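Long-range contacts in glycoside hydrolase family 5 (Aspergillus oryzae, PDB 6LA0), which acts as a secreted rutinosidase of glycoside hydrolase family 5, probably releasing rutinose from its glycosides, and is related to exo-1,3-beta-glucanases: residues Asn190-Asp194 with Gln238-Lys242; Leu279-Gln284 with Asp321-Tyr326; Gln302-Asn307 with Thr342-Gln346; Val316-Asp321 with Tyr363-Phe369. All coordinates share one frame; numbering follows the deposited sequence.

Interaction 1 of 4, residues Asn190-Asp194 with Gln238-Lys242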
loop_
_atom_site.group_PDB
_atom_site.type_symbol
_atom_site.label_atom_id
_atom_site.label_comp_id
_atom_site.label_asym_id
_atom_site.label_seq_id
_atom_site.Cartn_x
_atom_site.Cartn_y
_atom_site.Cartn_z
ATOM N N ASN A 190 -7.823 0.393 -0.511
ATOM C CA ASN A 190 -6.760 -0.259 -1.269
ATOM C C ASN A 190 -7.347 -1.413 -2.068
ATOM O O ASN A 190 -8.028 -2.273 -1.501
ATOM C CB ASN A 190 -5.652 -0.775 -0.343
ATOM C CG ASN A 190 -4.574 -1.529 -1.092
ATOM O OD1 ASN A 190 -3.710 -0.927 -1.733
ATOM N ND2 ASN A 190 -4.633 -2.853 -1.038
ATOM N N GLU A 191 -7.084 -1.408 -3.380
ATOM C CA GLU A 191 -7.450 -2.455 -4.335
ATOM C C GLU A 191 -8.866 -3.029 -4.173
ATOM O O GLU A 191 -9.030 -4.243 -4.017
ATOM C CB GLU A 191 -6.406 -3.568 -4.329
ATOM C CG GLU A 191 -5.027 -3.077 -4.757
ATOM C CD GLU A 191 -3.977 -4.188 -4.836
ATOM O OE1 GLU A 191 -4.303 -5.339 -4.458
ATOM O OE2 GLU A 191 -2.831 -3.909 -5.283
ATOM N N PRO A 192 -9.905 -2.195 -4.287
ATOM C CA PRO A 192 -11.273 -2.738 -4.275
ATOM C C PRO A 192 -11.585 -3.467 -5.576
ATOM O O PRO A 192 -11.439 -2.907 -6.666
ATOM C CB PRO A 192 -12.149 -1.489 -4.106
ATOM C CG PRO A 192 -11.335 -0.394 -4.753
ATOM C CD PRO A 192 -9.905 -0.721 -4.361
ATOM N N THR A 193 -12.020 -4.724 -5.459
ATOM C CA THR A 193 -12.476 -5.497 -6.612
ATOM C C THR A 193 -13.712 -6.302 -6.225
ATOM O O THR A 193 -13.852 -6.730 -5.076
ATOM C CB THR A 193 -11.399 -6.466 -7.143
ATOM O OG1 THR A 193 -11.071 -7.428 -6.135
ATOM C CG2 THR A 193 -10.140 -5.719 -7.552
ATOM N N ASP A 194 -14.604 -6.530 -7.203
ATOM C CA ASP A 194 -15.748 -7.410 -6.983
ATOM C C ASP A 194 -15.858 -8.578 -7.962
ATOM O O ASP A 194 -16.828 -9.337 -7.875
ATOM C CB ASP A 194 -17.067 -6.598 -6.993
ATOM C CG ASP A 194 -17.350 -5.922 -8.335
ATOM O OD1 ASP A 194 -16.515 -5.994 -9.262
ATOM O OD2 ASP A 194 -18.424 -5.309 -8.454
ATOM N N GLN A 238 -6.745 4.881 -4.493
ATOM C CA GLN A 238 -6.333 3.638 -5.141
ATOM C C GLN A 238 -7.548 3.141 -5.909
ATOM O O GLN A 238 -8.377 2.399 -5.384
ATOM C CB GLN A 238 -5.852 2.621 -4.112
ATOM C CG GLN A 238 -4.792 1.635 -4.641
ATOM C CD GLN A 238 -5.313 0.797 -5.786
ATOM O OE1 GLN A 238 -6.149 -0.071 -5.587
ATOM N NE2 GLN A 238 -4.841 1.069 -7.004
ATOM N N GLY A 239 -7.685 3.600 -7.159
ATOM C CA GLY A 239 -8.899 3.357 -7.914
ATOM C C GLY A 239 -8.921 1.991 -8.570
ATOM O O GLY A 239 -9.111 1.888 -9.789
ATOM N N SER A 240 -8.727 0.944 -7.762
ATOM C CA SER A 240 -8.682 -0.446 -8.212
ATOM C C SER A 240 -7.675 -0.516 -9.356
ATOM O O SER A 240 -6.632 0.145 -9.295
ATOM C CB SER A 240 -10.086 -0.918 -8.615
ATOM O OG SER A 240 -10.168 -2.326 -8.789
ATOM N N PHE A 241 -7.971 -1.258 -10.417
ATOM C CA PHE A 241 -7.024 -1.373 -11.515
ATOM C C PHE A 241 -7.515 -0.694 -12.795
ATOM O O PHE A 241 -7.137 -1.091 -13.900
ATOM C CB PHE A 241 -6.674 -2.841 -11.737
ATOM C CG PHE A 241 -6.176 -3.523 -10.483
ATOM C CD1 PHE A 241 -4.861 -3.368 -10.071
ATOM C CD2 PHE A 241 -7.029 -4.296 -9.706
ATOM C CE1 PHE A 241 -4.393 -4.000 -8.902
ATOM C CE2 PHE A 241 -6.570 -4.926 -8.542
ATOM C CZ PHE A 241 -5.254 -4.771 -8.143
ATOM N N LYS A 242 -8.337 0.352 -12.655
ATOM C CA LYS A 242 -8.699 1.200 -13.782
ATOM C C LYS A 242 -7.603 2.226 -14.070
ATOM O O LYS A 242 -6.802 2.563 -13.195
ATOM C CB LYS A 242 -9.998 1.940 -13.488
ATOM C CG LYS A 242 -11.124 1.092 -12.951
ATOM C CD LYS A 242 -11.627 0.088 -13.956
ATOM C CE LYS A 242 -13.091 -0.223 -13.697
ATOM N NZ LYS A 242 -13.619 -1.217 -14.671
#
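At the probable active-site end of the family 5 barrel, the Asn-Glu-Pro motif Asn190-Pro192, just beyond strand 184-187, rests against the loop Gln238-Phe241 that leaves strand 235-237. The side chain of Gln238 bends at CG (chi2 -61°) and turns its amide oxygen to the other backbone, where Gln238 OE1 accepts from Glu191 N at 2.7 Å. The donor lies in the carbonyl plane, on a lone pair, although the hydrogen points well off the line between the two atoms. Gln238 NE2 donates back to Ser240 O at 3.1 Å and also to Asp260 O, so bonds at both ends of the amide fix its rotation. In family 5 enzymes, which are (beta/alpha)8 barrels, the glutamate of an Asn-Glu-Pro sequence at this place is the general acid/base. The position of Glu191 is consistent with that role, its side chain touching Glu298 on strand 294-303 and its OE2 bonded to His262, while Asn190 OD1 is bonded to Arg89. The Glu191 backbone adopts a left-handed conformation, phi 43°, as the chain passes into Pro192. Pro192 CD packs on Gln238 O at 3.6 Å, while Pro192 O receives a short 2.5 Å bond from Ser240 OG. Gly239 centres an inverse gamma turn and begins a type II' beta turn ending at Lys242, which carries Phe241 to the side chains of Glu191 and Thr193. Phe241 CZ reaches Glu191 CD at 3.6 Å, with ring and carboxylate planes 54° apart. Thr193 CG2 meets the same ring at its edge, 3.8 Å from Phe241 CE2.

Interaction 2 of 4, residues Leu279-Gln284 with Asp321-Tyr326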
loop_
_atom_site.group_PDB
_atom_site.type_symbol
_atom_site.label_atom_id
_atom_site.label_comp_id
_atom_site.label_asym_id
_atom_site.label_seq_id
_atom_site.Cartn_x
_atom_site.Cartn_y
_atom_site.Cartn_z
ATOM N N LEU A 279 8.640 -1.754 -17.915
ATOM C CA LEU A 279 8.542 -0.722 -16.887
ATOM C C LEU A 279 8.289 0.646 -17.503
ATOM O O LEU A 279 7.465 1.425 -16.997
ATOM C CB LEU A 279 9.817 -0.687 -16.041
ATOM C CG LEU A 279 10.086 -1.874 -15.107
ATOM C CD1 LEU A 279 11.583 -1.987 -14.723
ATOM C CD2 LEU A 279 9.208 -1.782 -13.857
ATOM N N TYR A 280 8.987 0.959 -18.605
ATOM C CA TYR A 280 8.839 2.276 -19.205
ATOM C C TYR A 280 7.503 2.397 -19.926
ATOM O O TYR A 280 6.841 3.438 -19.843
ATOM C CB TYR A 280 10.000 2.559 -20.154
ATOM C CG TYR A 280 11.273 2.999 -19.458
ATOM C CD1 TYR A 280 11.502 4.334 -19.158
ATOM C CD2 TYR A 280 12.250 2.080 -19.116
ATOM C CE1 TYR A 280 12.674 4.742 -18.524
ATOM C CE2 TYR A 280 13.423 2.476 -18.481
ATOM C CZ TYR A 280 13.624 3.805 -18.181
ATOM O OH TYR A 280 14.798 4.195 -17.562
ATOM N N ALA A 281 7.085 1.337 -20.627
ATOM C CA ALA A 281 5.788 1.351 -21.299
ATOM C C ALA A 281 4.660 1.556 -20.299
ATOM O O ALA A 281 3.749 2.367 -20.530
ATOM C CB ALA A 281 5.580 0.049 -22.071
ATOM N N ASP A 282 4.707 0.824 -19.179
ATOM C CA ASP A 282 3.627 0.874 -18.191
ATOM C C ASP A 282 3.537 2.246 -17.539
ATOM O O ASP A 282 2.435 2.775 -17.326
ATOM C CB ASP A 282 3.842 -0.201 -17.121
ATOM C CG ASP A 282 3.504 -1.600 -17.613
ATOM O OD1 ASP A 282 2.748 -1.732 -18.604
ATOM O OD2 ASP A 282 4.004 -2.573 -17.017
ATOM N N ALA A 283 4.684 2.820 -17.173
ATOM C CA ALA A 283 4.686 4.138 -16.558
ATOM C C ALA A 283 4.138 5.183 -17.524
ATOM O O ALA A 283 3.398 6.092 -17.121
ATOM C CB ALA A 283 6.101 4.497 -16.105
ATOM N N GLN A 284 4.471 5.052 -18.818
ATOM C CA GLN A 284 3.937 5.969 -19.821
ATOM C C GLN A 284 2.423 5.838 -19.940
ATOM O O GLN A 284 1.711 6.845 -19.982
ATOM C CB GLN A 284 4.596 5.719 -21.182
ATOM C CG GLN A 284 4.093 6.652 -22.287
ATOM C CD GLN A 284 4.877 6.508 -23.591
ATOM O OE1 GLN A 284 6.011 6.024 -23.600
ATOM N NE2 GLN A 284 4.268 6.925 -24.693
ATOM N N ASP A 321 13.493 5.125 -12.322
ATOM C CA ASP A 321 13.587 6.108 -13.403
ATOM C C ASP A 321 12.246 6.319 -14.099
ATOM O O ASP A 321 11.811 7.458 -14.308
ATOM C CB ASP A 321 14.619 5.642 -14.429
ATOM C CG ASP A 321 16.042 5.722 -13.919
ATOM O OD1 ASP A 321 16.263 6.265 -12.825
ATOM O OD2 ASP A 321 16.951 5.240 -14.635
ATOM N N ALA A 322 11.588 5.218 -14.476
ATOM C CA ALA A 322 10.343 5.284 -15.233
ATOM C C ALA A 322 9.222 5.941 -14.431
ATOM O O ALA A 322 8.484 6.788 -14.943
ATOM C CB ALA A 322 9.940 3.877 -15.656
ATOM N N MET A 323 9.049 5.539 -13.180
ATOM C CA MET A 323 7.925 6.084 -12.430
ATOM C C MET A 323 8.181 7.525 -12.004
ATOM O O MET A 323 7.221 8.282 -11.784
ATOM C CB MET A 323 7.616 5.195 -11.223
ATOM C CG MET A 323 7.033 3.812 -11.591
ATOM S SD MET A 323 7.852 2.512 -10.685
ATOM C CE MET A 323 7.197 1.067 -11.495
ATOM N N TYR A 324 9.449 7.932 -11.888
ATOM C CA TYR A 324 9.747 9.329 -11.567
ATOM C C TYR A 324 9.590 10.239 -12.781
ATOM O O TYR A 324 9.225 11.414 -12.638
ATOM C CB TYR A 324 11.162 9.453 -11.016
ATOM C CG TYR A 324 11.444 10.705 -10.220
ATOM C CD1 TYR A 324 11.102 10.779 -8.869
ATOM C CD2 TYR A 324 12.076 11.805 -10.801
ATOM C CE1 TYR A 324 11.371 11.910 -8.123
ATOM C CE2 TYR A 324 12.346 12.952 -10.058
ATOM C CZ TYR A 324 11.987 12.993 -8.717
ATOM O OH TYR A 324 12.248 14.111 -7.957
ATOM N N LYS A 325 9.858 9.714 -13.970
ATOM C CA LYS A 325 9.778 10.521 -15.180
ATOM C C LYS A 325 8.332 10.756 -15.597
ATOM O O LYS A 325 7.958 11.881 -15.953
ATOM C CB LYS A 325 10.560 9.832 -16.299
ATOM C CG LYS A 325 10.727 10.664 -17.554
ATOM C CD LYS A 325 11.898 10.176 -18.405
ATOM C CE LYS A 325 12.223 8.696 -18.168
ATOM N NZ LYS A 325 13.120 8.156 -19.239
ATOM N N TYR A 326 7.500 9.718 -15.578
ATOM C CA TYR A 326 6.112 9.849 -16.070
ATOM C C TYR A 326 5.111 10.180 -14.966
ATOM O O TYR A 326 4.024 10.590 -15.292
ATOM C CB TYR A 326 5.694 8.566 -16.772
ATOM C CG TYR A 326 6.378 8.343 -18.101
ATOM C CD1 TYR A 326 5.927 8.936 -19.258
ATOM C CD2 TYR A 326 7.485 7.540 -18.191
ATOM C CE1 TYR A 326 6.559 8.731 -20.468
ATOM C CE2 TYR A 326 8.120 7.299 -19.393
ATOM C CZ TYR A 326 7.666 7.913 -20.541
ATOM O OH TYR A 326 8.300 7.700 -21.715
HETATM O O HOH W 1 15.303 7.188 -18.016
HETATM O O HOH W 2 7.915 4.638 -22.562
HETATM O O HOH W 3 7.672 8.954 -23.918
#
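Tyr280, Ala283 and Gln284 face Ala322 and Tyr326 across two helices that run nearly parallel, their local axes 8.6 Å apart and crossing at -24°. The two alanines make this spacing possible: Ala283 CB lies 3.9 Å from Ala322 CB and also touches the carbonyl of Ala322. Ala322 is covered in turn by Tyr280, whose ring takes the methyl over one face in a CH-pi contact, 4.1 Å from CB to the ring centroid. Lys325 crosses Tyr280 at about a right angle and brings NZ to the ring edge rather than to a face, 3.5 Å from Tyr280 CE1. At the C-terminal end the roles are exchanged, for here the second helix supplies the ring. Gln284 CB sits over a face of Tyr326, 3.9 Å from its centroid, and the extended glutamine chain follows the ring so that amide and ring planes lie only 14° apart. On the inner side, Leu279 CD2 and Met323 CE meet at 4.2 Å, and Met323 goes on to touch Thr296 and Trp299 of strand 294-303. Waters tie the outer polar ends: one joins Tyr280 OH to Lys325 NZ, and another, 2.6 Å from Gln284 OE1, also reaches Tyr326 OH. The chemistry is thus layered: small and apolar groups set the helix spacing, and the rings of Tyr280 and Tyr326 pack on their neighbours while their hydroxyls, with Lys325 and Gln284, bind water at the more exposed side.

Interaction 3 of 4, residues Gln302-Asn307 with Thr342-Gln346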
loop_
_atom_site.group_PDB
_atom_site.type_symbol
_atom_site.label_atom_id
_atom_site.label_comp_id
_atom_site.label_asym_id
_atom_site.label_seq_id
_atom_site.Cartn_x
_atom_site.Cartn_y
_atom_site.Cartn_z
ATOM N N GLN A 302 9.984 -8.792 -9.556
ATOM C CA GLN A 302 9.911 -10.207 -9.920
ATOM C C GLN A 302 9.077 -10.367 -11.178
ATOM O O GLN A 302 7.989 -9.795 -11.282
ATOM C CB GLN A 302 9.309 -11.068 -8.810
ATOM C CG GLN A 302 9.332 -12.543 -9.196
ATOM C CD GLN A 302 8.332 -13.409 -8.468
ATOM O OE1 GLN A 302 7.962 -13.145 -7.311
ATOM N NE2 GLN A 302 7.885 -14.466 -9.139
ATOM N N THR A 303 9.584 -11.140 -12.140
ATOM C CA THR A 303 8.855 -11.413 -13.368
ATOM C C THR A 303 8.352 -12.849 -13.335
ATOM O O THR A 303 8.801 -13.664 -12.526
ATOM C CB THR A 303 9.738 -11.168 -14.599
ATOM O OG1 THR A 303 10.892 -12.019 -14.528
ATOM C CG2 THR A 303 10.191 -9.715 -14.627
ATOM N N LEU A 304 7.386 -13.156 -14.198
ATOM C CA LEU A 304 6.884 -14.523 -14.209
ATOM C C LEU A 304 7.976 -15.505 -14.627
ATOM O O LEU A 304 8.118 -16.574 -14.016
ATOM C CB LEU A 304 5.667 -14.645 -15.118
ATOM C CG LEU A 304 5.080 -16.049 -15.265
ATOM C CD1 LEU A 304 4.639 -16.590 -13.909
ATOM C CD2 LEU A 304 3.917 -16.025 -16.238
ATOM N N TYR A 305 8.786 -15.146 -15.631
ATOM C CA TYR A 305 9.793 -16.048 -16.197
ATOM C C TYR A 305 11.216 -15.518 -16.034
ATOM O O TYR A 305 11.444 -14.309 -15.940
ATOM C CB TYR A 305 9.530 -16.299 -17.689
ATOM C CG TYR A 305 8.212 -16.968 -17.981
ATOM C CD1 TYR A 305 7.942 -18.242 -17.507
ATOM C CD2 TYR A 305 7.230 -16.316 -18.720
ATOM C CE1 TYR A 305 6.733 -18.856 -17.769
ATOM C CE2 TYR A 305 6.019 -16.927 -18.987
ATOM C CZ TYR A 305 5.782 -18.197 -18.510
ATOM O OH TYR A 305 4.584 -18.819 -18.764
ATOM N N GLN A 306 12.170 -16.456 -15.969
ATOM C CA GLN A 306 13.605 -16.196 -16.106
ATOM C C GLN A 306 14.095 -15.046 -15.224
ATOM O O GLN A 306 14.663 -14.063 -15.697
ATOM C CB GLN A 306 13.954 -15.937 -17.573
ATOM C CG GLN A 306 13.865 -17.180 -18.418
ATOM C CD GLN A 306 14.306 -16.934 -19.835
ATOM O OE1 GLN A 306 15.504 -16.942 -20.132
ATOM N NE2 GLN A 306 13.343 -16.710 -20.725
ATOM N N ASN A 307 13.905 -15.202 -13.913
ATOM C CA ASN A 307 14.395 -14.194 -12.985
ATOM C C ASN A 307 15.909 -14.277 -12.843
ATOM O O ASN A 307 16.479 -15.370 -12.764
ATOM C CB ASN A 307 13.743 -14.365 -11.619
ATOM C CG ASN A 307 12.306 -13.892 -11.601
ATOM O OD1 ASN A 307 12.031 -12.691 -11.486
ATOM N ND2 ASN A 307 11.377 -14.834 -11.732
ATOM N N THR A 342 9.623 -20.259 -4.144
ATOM C CA THR A 342 10.536 -20.221 -5.278
ATOM C C THR A 342 9.930 -19.396 -6.413
ATOM O O THR A 342 8.712 -19.186 -6.491
ATOM C CB THR A 342 10.872 -21.632 -5.771
ATOM O OG1 THR A 342 12.024 -21.575 -6.630
ATOM C CG2 THR A 342 9.711 -22.235 -6.548
ATOM N N VAL A 343 10.808 -18.899 -7.287
ATOM C CA VAL A 343 10.410 -18.198 -8.502
ATOM C C VAL A 343 11.047 -18.916 -9.683
ATOM O O VAL A 343 11.983 -19.711 -9.529
ATOM C CB VAL A 343 10.822 -16.712 -8.494
ATOM C CG1 VAL A 343 10.406 -16.049 -7.187
ATOM C CG2 VAL A 343 12.319 -16.584 -8.725
ATOM N N ASN A 344 10.523 -18.637 -10.876
ATOM C CA ASN A 344 11.085 -19.222 -12.089
ATOM C C ASN A 344 12.433 -18.578 -12.373
ATOM O O ASN A 344 12.529 -17.351 -12.463
ATOM C CB ASN A 344 10.144 -19.026 -13.275
ATOM C CG ASN A 344 8.858 -19.810 -13.139
ATOM O OD1 ASN A 344 8.841 -20.902 -12.564
ATOM N ND2 ASN A 344 7.761 -19.245 -13.649
ATOM N N GLY A 345 13.463 -19.402 -12.508
ATOM C CA GLY A 345 14.820 -18.912 -12.690
ATOM C C GLY A 345 15.625 -18.988 -11.397
ATOM O O GLY A 345 15.622 -20.013 -10.709
ATOM N N GLN A 346 16.294 -17.888 -11.057
ATOM C CA GLN A 346 17.233 -17.863 -9.940
ATOM C C GLN A 346 16.550 -17.419 -8.643
ATOM O O GLN A 346 15.958 -16.335 -8.579
ATOM C CB GLN A 346 18.411 -16.947 -10.287
ATOM C CG GLN A 346 19.204 -17.451 -11.517
ATOM C CD GLN A 346 20.240 -16.470 -12.029
ATOM O OE1 GLN A 346 20.395 -15.371 -11.500
ATOM N NE2 GLN A 346 20.952 -16.862 -13.090
HETATM O O HOH W 4 8.437 -16.759 -11.209
HETATM O O HOH W 5 7.098 -17.079 -7.309
#
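Asn307 CG lies anti to its carbonyl carbon (chi1 -75°), and Asn344 CG is placed likewise (chi1 -67°), which turns each amide toward the opposite backbone. Asn307 ND2 donates to Asn344 O at 2.9 Å, nearly in both the amide and the carbonyl plane. Asn307 N reaches the same oxygen, also at 2.9 Å, so one carbonyl is gripped twice by a single residue. Two further bonds within the turn fix the rotation of the Asn307 amide, OD1 accepting from Thr303 N on a lone pair and ND2 donating to Thr303 O. In return Asn344 ND2 bonds Leu304 O at 2.7 Å. Its backbone N shares a water with that oxygen. Val343 fills the corner between two amides, CG1 3.6 Å from Gln302 NE2 and CG2 3.6 Å from Asn307 ND2, while Gln302 OE1 is bonded to Trp353 and Gln349. Gly345, at phi 102° and without a side chain, lets the backbones close to form a bridge, completed by Gln346 N to Asn307 O at 3.0 Å. The pattern is that of a single parallel beta bridge, here joining the loops that follow strands 294-303 and 329-332 of the barrel.

Interaction 4 of 4, residues Val316-Asp321 with Tyr363-Phe369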
loop_
_atom_site.group_PDB
_atom_site.type_symbol
_atom_site.label_atom_id
_atom_site.label_comp_id
_atom_site.label_asym_id
_atom_site.label_seq_id
_atom_site.Cartn_x
_atom_site.Cartn_y
_atom_site.Cartn_z
ATOM N N VAL A 316 15.678 -2.520 -10.806
ATOM C CA VAL A 316 15.063 -1.654 -9.797
ATOM C C VAL A 316 15.367 -0.194 -10.113
ATOM O O VAL A 316 14.506 0.683 -9.954
ATOM C CB VAL A 316 15.498 -2.043 -8.361
ATOM C CG1 VAL A 316 16.966 -1.720 -8.094
ATOM C CG2 VAL A 316 14.629 -1.319 -7.327
ATOM N N ASN A 317 16.573 0.089 -10.621
ATOM C CA ASN A 317 16.878 1.482 -10.919
ATOM C C ASN A 317 16.132 1.953 -12.162
ATOM O O ASN A 317 15.749 3.129 -12.239
ATOM C CB ASN A 317 18.387 1.669 -11.064
ATOM C CG ASN A 317 19.074 1.837 -9.727
ATOM O OD1 ASN A 317 18.800 2.794 -8.992
ATOM N ND2 ASN A 317 19.959 0.904 -9.392
ATOM N N ALA A 318 15.869 1.047 -13.112
ATOM C CA ALA A 318 15.084 1.410 -14.293
ATOM C C ALA A 318 13.625 1.671 -13.933
ATOM O O ALA A 318 12.978 2.529 -14.547
ATOM C CB ALA A 318 15.171 0.305 -15.345
ATOM N N GLY A 319 13.094 0.940 -12.951
ATOM C CA GLY A 319 11.746 1.220 -12.478
ATOM C C GLY A 319 11.647 2.565 -11.779
ATOM O O GLY A 319 10.728 3.349 -12.036
ATOM N N LEU A 320 12.604 2.852 -10.889
ATOM C CA LEU A 320 12.656 4.161 -10.240
ATOM C C LEU A 320 12.678 5.283 -11.272
ATOM O O LEU A 320 11.972 6.285 -11.126
ATOM C CB LEU A 320 13.885 4.241 -9.326
ATOM C CG LEU A 320 13.786 3.443 -8.021
ATOM C CD1 LEU A 320 15.157 3.258 -7.350
ATOM C CD2 LEU A 320 12.788 4.093 -7.075
ATOM N N ASP A 321 13.493 5.125 -12.322
ATOM C CA ASP A 321 13.587 6.108 -13.403
ATOM C C ASP A 321 12.246 6.319 -14.099
ATOM O O ASP A 321 11.811 7.458 -14.308
ATOM C CB ASP A 321 14.619 5.642 -14.429
ATOM C CG ASP A 321 16.042 5.722 -13.919
ATOM O OD1 ASP A 321 16.263 6.265 -12.825
ATOM O OD2 ASP A 321 16.951 5.240 -14.635
ATOM N N TYR A 363 22.817 -0.732 -4.412
ATOM C CA TYR A 363 22.039 -0.467 -5.615
ATOM C C TYR A 363 21.340 0.893 -5.593
ATOM O O TYR A 363 21.011 1.423 -6.665
ATOM C CB TYR A 363 20.964 -1.542 -5.814
ATOM C CG TYR A 363 21.430 -2.977 -5.970
ATOM C CD1 TYR A 363 22.784 -3.318 -5.991
ATOM C CD2 TYR A 363 20.503 -3.997 -6.111
ATOM C CE1 TYR A 363 23.186 -4.656 -6.143
ATOM C CE2 TYR A 363 20.893 -5.319 -6.265
ATOM C CZ TYR A 363 22.229 -5.645 -6.279
ATOM O OH TYR A 363 22.591 -6.975 -6.431
ATOM N N ILE A 364 21.096 1.464 -4.417
ATOM C CA ILE A 364 20.141 2.561 -4.258
ATOM C C ILE A 364 20.878 3.839 -3.873
ATOM O O ILE A 364 21.621 3.866 -2.882
ATOM C CB ILE A 364 19.060 2.239 -3.209
ATOM C CG1 ILE A 364 18.340 0.922 -3.543
ATOM C CG2 ILE A 364 18.066 3.409 -3.083
ATOM C CD1 ILE A 364 17.908 0.795 -4.998
ATOM N N ASP A 365 20.624 4.909 -4.626
ATOM C CA ASP A 365 21.013 6.272 -4.240
ATOM C C ASP A 365 19.904 7.195 -4.742
ATOM O O ASP A 365 19.947 7.688 -5.873
ATOM C CB ASP A 365 22.376 6.663 -4.799
ATOM C CG ASP A 365 22.670 8.148 -4.648
ATOM O OD1 ASP A 365 22.085 8.807 -3.759
ATOM O OD2 ASP A 365 23.495 8.663 -5.429
ATOM N N LEU A 366 18.902 7.423 -3.896
ATOM C CA LEU A 366 17.764 8.212 -4.350
ATOM C C LEU A 366 18.075 9.695 -4.440
ATOM O O LEU A 366 17.259 10.440 -4.994
ATOM C CB LEU A 366 16.560 7.984 -3.430
ATOM C CG LEU A 366 16.089 6.528 -3.450
ATOM C CD1 LEU A 366 14.942 6.325 -2.483
ATOM C CD2 LEU A 366 15.664 6.152 -4.866
ATOM N N THR A 367 19.222 10.143 -3.920
ATOM C CA THR A 367 19.577 11.549 -4.064
ATOM C C THR A 367 19.917 11.920 -5.500
ATOM O O THR A 367 20.018 13.114 -5.802
ATOM C CB THR A 367 20.751 11.911 -3.150
ATOM O OG1 THR A 367 21.963 11.365 -3.685
ATOM C CG2 THR A 367 20.519 11.373 -1.740
ATOM N N ARG A 368 20.088 10.941 -6.392
ATOM C CA ARG A 368 20.369 11.277 -7.783
ATOM C C ARG A 368 19.173 11.907 -8.483
ATOM O O ARG A 368 19.338 12.457 -9.573
ATOM C CB ARG A 368 20.843 10.035 -8.559
ATOM C CG ARG A 368 19.794 8.939 -8.764
ATOM C CD ARG A 368 20.439 7.656 -9.295
ATOM N NE ARG A 368 19.515 6.517 -9.383
ATOM C CZ ARG A 368 18.657 6.319 -10.381
ATOM N NH1 ARG A 368 18.584 7.198 -11.367
ATOM N NH2 ARG A 368 17.873 5.247 -10.397
ATOM N N PHE A 369 17.985 11.848 -7.889
ATOM C CA PHE A 369 16.803 12.417 -8.511
ATOM C C PHE A 369 16.619 13.866 -8.085
ATOM O O PHE A 369 16.003 14.654 -8.805
ATOM C CB PHE A 369 15.556 11.613 -8.155
ATOM C CG PHE A 369 15.543 10.215 -8.704
ATOM C CD1 PHE A 369 15.171 9.975 -10.007
ATOM C CD2 PHE A 369 15.867 9.136 -7.894
ATOM C CE1 PHE A 369 15.144 8.690 -10.514
ATOM C CE2 PHE A 369 15.845 7.846 -8.390
ATOM C CZ PHE A 369 15.481 7.626 -9.707
HETATM O O HOH W 6 20.110 4.504 -7.500
#
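Arg368 and Asp321 meet at about a right angle, with guanidinium and carboxylate planes 82° apart. The arginine grips end-on, NH1 and NH2 both bonding to the single oxygen OD1. Arg368 NH1 meets Asp321 OD1 on its syn lone pair at 2.9 Å, whereas Arg368 NH2 reaches the same OD1 at 3.1 Å from above the carboxylate plane. Arg368 NH2 also donates to Asn317 OD1 at 3.0 Å, one helical turn earlier, and here the amide is turned 63° from the guanidinium. Asn317 works in two directions: ND2 lies 3.0 Å from Tyr363 O, which sits in the amide plane, and it bonds Glu313 O as well. A water completes the network by donating to Asn317 OD1 and accepting from Arg368 NE and Asp365 N, so each nitrogen of the guanidinium has a partner. Phe369 CZ, from the last modelled residue, lies over one face of the guanidinium, offset toward its rim. The same CZ touches Asp321 OD1 and packs on Leu320 CB, 3.8 Å from the latter. Further inward Leu320 crosses Leu366 nearly perpendicularly, Leu320 CD1 3.8 Å from Leu366 CD2, and Val316 CG1 meets Ile364 CD1 at 4.1 Å, again side chain across side chain. The C-terminal tail thereby lies along helix 312-326, its apolar residues reaching Asn20 of strand 19-23 and Phe355 and Phe358 of helix 355-360, while Leu320 and Val316 rest on strand 329-332.

In the fold
Interaction 1 closes before the others open along the chain, and lies apart, its centre 20 to 27 Å from theirs. It joins the loops after strands 184-187 and 235-237 at the probable active-site end of the barrel. Interactions 2, 3 and 4 alternate their segments. Interactions 2 and 4 share helix 312-326 and Asp321; their centres are 12 Å apart and they touch where Tyr324 meets Phe369, so one helix packs against both helix 275-285 and the C-terminal tail. Interaction 3, about 22 Å between centres from either, is linked to both through strand 294-303, which lies between helices 275-285 and 312-326 in sequence. Interactions 2 to 4 all lie in the C-terminal part of the chain, from helix 275-285 to its end.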